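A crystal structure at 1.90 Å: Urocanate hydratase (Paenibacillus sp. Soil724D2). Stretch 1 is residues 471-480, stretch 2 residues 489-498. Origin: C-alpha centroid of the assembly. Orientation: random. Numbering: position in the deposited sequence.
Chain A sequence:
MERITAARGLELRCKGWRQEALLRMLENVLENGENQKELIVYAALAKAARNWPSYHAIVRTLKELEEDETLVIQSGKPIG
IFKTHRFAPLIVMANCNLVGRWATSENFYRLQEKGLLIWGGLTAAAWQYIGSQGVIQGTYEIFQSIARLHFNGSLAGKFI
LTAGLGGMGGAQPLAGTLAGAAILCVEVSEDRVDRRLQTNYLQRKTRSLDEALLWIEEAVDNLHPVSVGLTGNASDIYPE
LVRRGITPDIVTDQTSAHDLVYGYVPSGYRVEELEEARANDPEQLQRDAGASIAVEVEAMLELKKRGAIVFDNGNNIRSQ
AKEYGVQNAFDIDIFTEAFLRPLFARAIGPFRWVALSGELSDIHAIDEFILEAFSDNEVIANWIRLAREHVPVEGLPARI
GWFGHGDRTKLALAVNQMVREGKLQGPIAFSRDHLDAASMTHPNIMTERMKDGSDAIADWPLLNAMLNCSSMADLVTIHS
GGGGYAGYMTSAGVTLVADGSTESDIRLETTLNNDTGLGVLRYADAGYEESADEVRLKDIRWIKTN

Stretch 1 (471-480) SMADLVTIHS
Stretch 2, residues 489-498: MTSAGVTLVA

What holds the two strands together? Strands 475-480 and 490-498 run antiparallel, their directions 158° apart, both with extended backbones. Paired amides and carbonyls join Leu-475 to Thr-495 (N to O 3.2 Å, O to N 2.9 Å), Thr-477 to Gly-493 (N to O 3.2 Å, O to N 3.0 Å) and His-479 to Ser-491 (2.8 Å for both N to O and O to N). Between them lie the non-hydrogen-bonded pairs Val-476 with Val-494 and Ile-478 with Ala-492, CA atoms 4.6 and 4.4 Å apart; beyond His-479 and Ser-491 the ladder ends with Ser-480 and Thr-490, CA atoms 4.2 Å apart.

How do the ends close? Asp-474, just before the strand, is not extended (phi/psi -92/-35, chi1 -72°). Its N donates to Thr-495 O at 3.0 Å, while its OD1 accepts from Val-497 N at 2.8 Å. At the other end, Thr-490 OG1 donates to Ser-480 OG at 2.8 Å, both side chains in the m rotamer.

What packs on each face? Val-476 (t), Val-494 (p), Ile-478 (m, t) and Ala-492 share one face, where Ala-473 CB meets Val-494 CG2 at 3.5 Å. Leu-475 (t, t), Thr-477 (t), His-479 (m), Ser-491 (p) and Thr-495 (m) occupy the other. There Gly-493 leaves room for Thr-477: an ideal CB would sit 3.1 Å from Thr-477 CG2.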

# COMPACT_ATOMS: atom_id res chain seq x y z
N SER A 471 -9.52 -12.31 7.00
CA SER A 471 -9.43 -13.72 7.34
C SER A 471 -9.30 -13.95 8.85
O SER A 471 -8.98 -15.09 9.26
CB SER A 471 -8.22 -14.36 6.64
OG SER A 471 -8.38 -14.36 5.22
N MET A 472 -9.46 -12.92 9.66
CA MET A 472 -9.55 -13.03 11.12
C MET A 472 -8.19 -13.09 11.81
O MET A 472 -8.07 -13.65 12.91
CB MET A 472 -10.36 -14.27 11.46
CG MET A 472 -11.77 -14.13 10.86
SD MET A 472 -12.84 -15.54 11.17
CE MET A 472 -12.08 -16.76 10.16
N ALA A 473 -7.14 -12.58 11.18
CA ALA A 473 -5.82 -12.55 11.79
C ALA A 473 -5.83 -11.62 13.02
O ALA A 473 -6.76 -10.82 13.23
CB ALA A 473 -4.79 -12.08 10.76
N ASP A 474 -4.79 -11.74 13.85
CA ASP A 474 -4.72 -10.93 15.06
C ASP A 474 -3.98 -9.64 14.83
O ASP A 474 -4.32 -8.61 15.40
CB ASP A 474 -4.02 -11.72 16.19
CG ASP A 474 -4.90 -12.84 16.73
OD1 ASP A 474 -4.68 -14.00 16.32
OD2 ASP A 474 -5.88 -12.55 17.47
N LEU A 475 -2.96 -9.66 13.98
CA LEU A 475 -2.24 -8.45 13.63
C LEU A 475 -1.87 -8.49 12.15
O LEU A 475 -1.37 -9.51 11.67
CB LEU A 475 -0.96 -8.31 14.48
CG LEU A 475 -0.07 -7.06 14.29
CD1 LEU A 475 0.71 -6.70 15.57
CD2 LEU A 475 0.90 -7.22 13.12
N VAL A 476 -2.10 -7.38 11.45
CA VAL A 476 -1.74 -7.29 10.04
C VAL A 476 -0.97 -5.99 9.83
O VAL A 476 -1.29 -4.96 10.43
CB VAL A 476 -3.01 -7.33 9.14
CG1 VAL A 476 -2.64 -7.20 7.67
CG2 VAL A 476 -3.77 -8.60 9.41
N THR A 477 0.04 -6.04 8.99
CA THR A 477 0.89 -4.88 8.76
C THR A 477 1.25 -4.77 7.28
O THR A 477 1.37 -5.77 6.58
CB THR A 477 2.18 -4.97 9.61
OG1 THR A 477 2.89 -3.73 9.50
CG2 THR A 477 3.11 -6.13 9.15
N ILE A 478 1.41 -3.53 6.82
CA ILE A 478 2.01 -3.21 5.53
C ILE A 478 3.20 -2.30 5.77
O ILE A 478 3.06 -1.23 6.37
CB ILE A 478 1.01 -2.54 4.58
CG1 ILE A 478 -0.17 -3.46 4.34
CG2 ILE A 478 1.73 -2.21 3.28
CD1 ILE A 478 -1.37 -2.75 3.60
N HIS A 479 4.37 -2.71 5.28
CA HIS A 479 5.59 -1.92 5.43
C HIS A 479 6.12 -1.52 4.06
O HIS A 479 5.92 -2.25 3.09
CB HIS A 479 6.71 -2.72 6.11
CG HIS A 479 6.44 -3.04 7.55
ND1 HIS A 479 7.38 -3.61 8.37
CD2 HIS A 479 5.32 -2.88 8.31
CE1 HIS A 479 6.86 -3.77 9.58
NE2 HIS A 479 5.62 -3.32 9.57
N SER A 480 6.83 -0.39 3.99
CA SER A 480 7.66 -0.13 2.81
C SER A 480 9.08 0.22 3.26
O SER A 480 9.35 0.41 4.46
CB SER A 480 7.08 0.99 1.91
OG SER A 480 5.84 0.58 1.33
N MET A 489 10.73 -1.41 -1.90
CA MET A 489 9.94 -2.56 -1.51
C MET A 489 8.74 -2.18 -0.69
O MET A 489 8.71 -1.16 0.02
CB MET A 489 10.70 -3.62 -0.67
CG MET A 489 11.19 -3.21 0.66
SD MET A 489 12.05 -4.64 1.47
CE MET A 489 12.53 -3.77 2.94
N THR A 490 7.77 -3.07 -0.76
CA THR A 490 6.55 -3.02 0.04
C THR A 490 6.28 -4.44 0.44
O THR A 490 6.42 -5.35 -0.40
CB THR A 490 5.39 -2.43 -0.78
OG1 THR A 490 5.66 -1.05 -1.00
CG2 THR A 490 4.04 -2.55 -0.05
N SER A 491 5.91 -4.64 1.69
CA SER A 491 5.68 -6.00 2.18
C SER A 491 4.49 -6.01 3.15
O SER A 491 4.02 -4.96 3.57
CB SER A 491 6.93 -6.56 2.86
OG SER A 491 7.25 -5.78 4.02
N ALA A 492 4.04 -7.21 3.52
CA ALA A 492 2.93 -7.39 4.45
C ALA A 492 3.24 -8.54 5.39
O ALA A 492 3.88 -9.52 5.00
CB ALA A 492 1.59 -7.66 3.69
N GLY A 493 2.81 -8.40 6.65
CA GLY A 493 3.04 -9.43 7.65
C GLY A 493 1.73 -9.75 8.35
O GLY A 493 0.73 -9.07 8.17
N VAL A 494 1.76 -10.82 9.14
CA VAL A 494 0.55 -11.31 9.80
C VAL A 494 0.95 -12.05 11.07
O VAL A 494 1.97 -12.74 11.10
CB VAL A 494 -0.26 -12.22 8.84
CG1 VAL A 494 0.53 -13.53 8.51
CG2 VAL A 494 -1.63 -12.54 9.44
N THR A 495 0.20 -11.86 12.14
CA THR A 495 0.43 -12.61 13.38
C THR A 495 -0.89 -13.25 13.78
O THR A 495 -1.96 -12.63 13.65
CB THR A 495 0.92 -11.71 14.52
OG1 THR A 495 2.18 -11.14 14.14
CG2 THR A 495 1.09 -12.48 15.79
N LEU A 496 -0.81 -14.50 14.24
CA LEU A 496 -1.94 -15.26 14.76
C LEU A 496 -1.61 -15.70 16.17
O LEU A 496 -0.45 -16.00 16.48
CB LEU A 496 -2.23 -16.49 13.90
CG LEU A 496 -2.78 -16.14 12.52
CD1 LEU A 496 -2.56 -17.33 11.58
CD2 LEU A 496 -4.29 -15.80 12.62
N VAL A 497 -2.64 -15.75 17.02
CA VAL A 497 -2.46 -16.22 18.39
C VAL A 497 -3.26 -17.51 18.52
O VAL A 497 -4.49 -17.51 18.36
CB VAL A 497 -2.93 -15.19 19.43
CG1 VAL A 497 -2.68 -15.75 20.86
CG2 VAL A 497 -2.24 -13.86 19.21
N ALA A 498 -2.55 -18.60 18.75
CA ALA A 498 -3.18 -19.89 19.03
C ALA A 498 -3.36 -19.97 20.54
O ALA A 498 -2.48 -20.45 21.26
CB ALA A 498 -2.33 -21.03 18.49
O HOH W 1 8.93 -3.66 3.30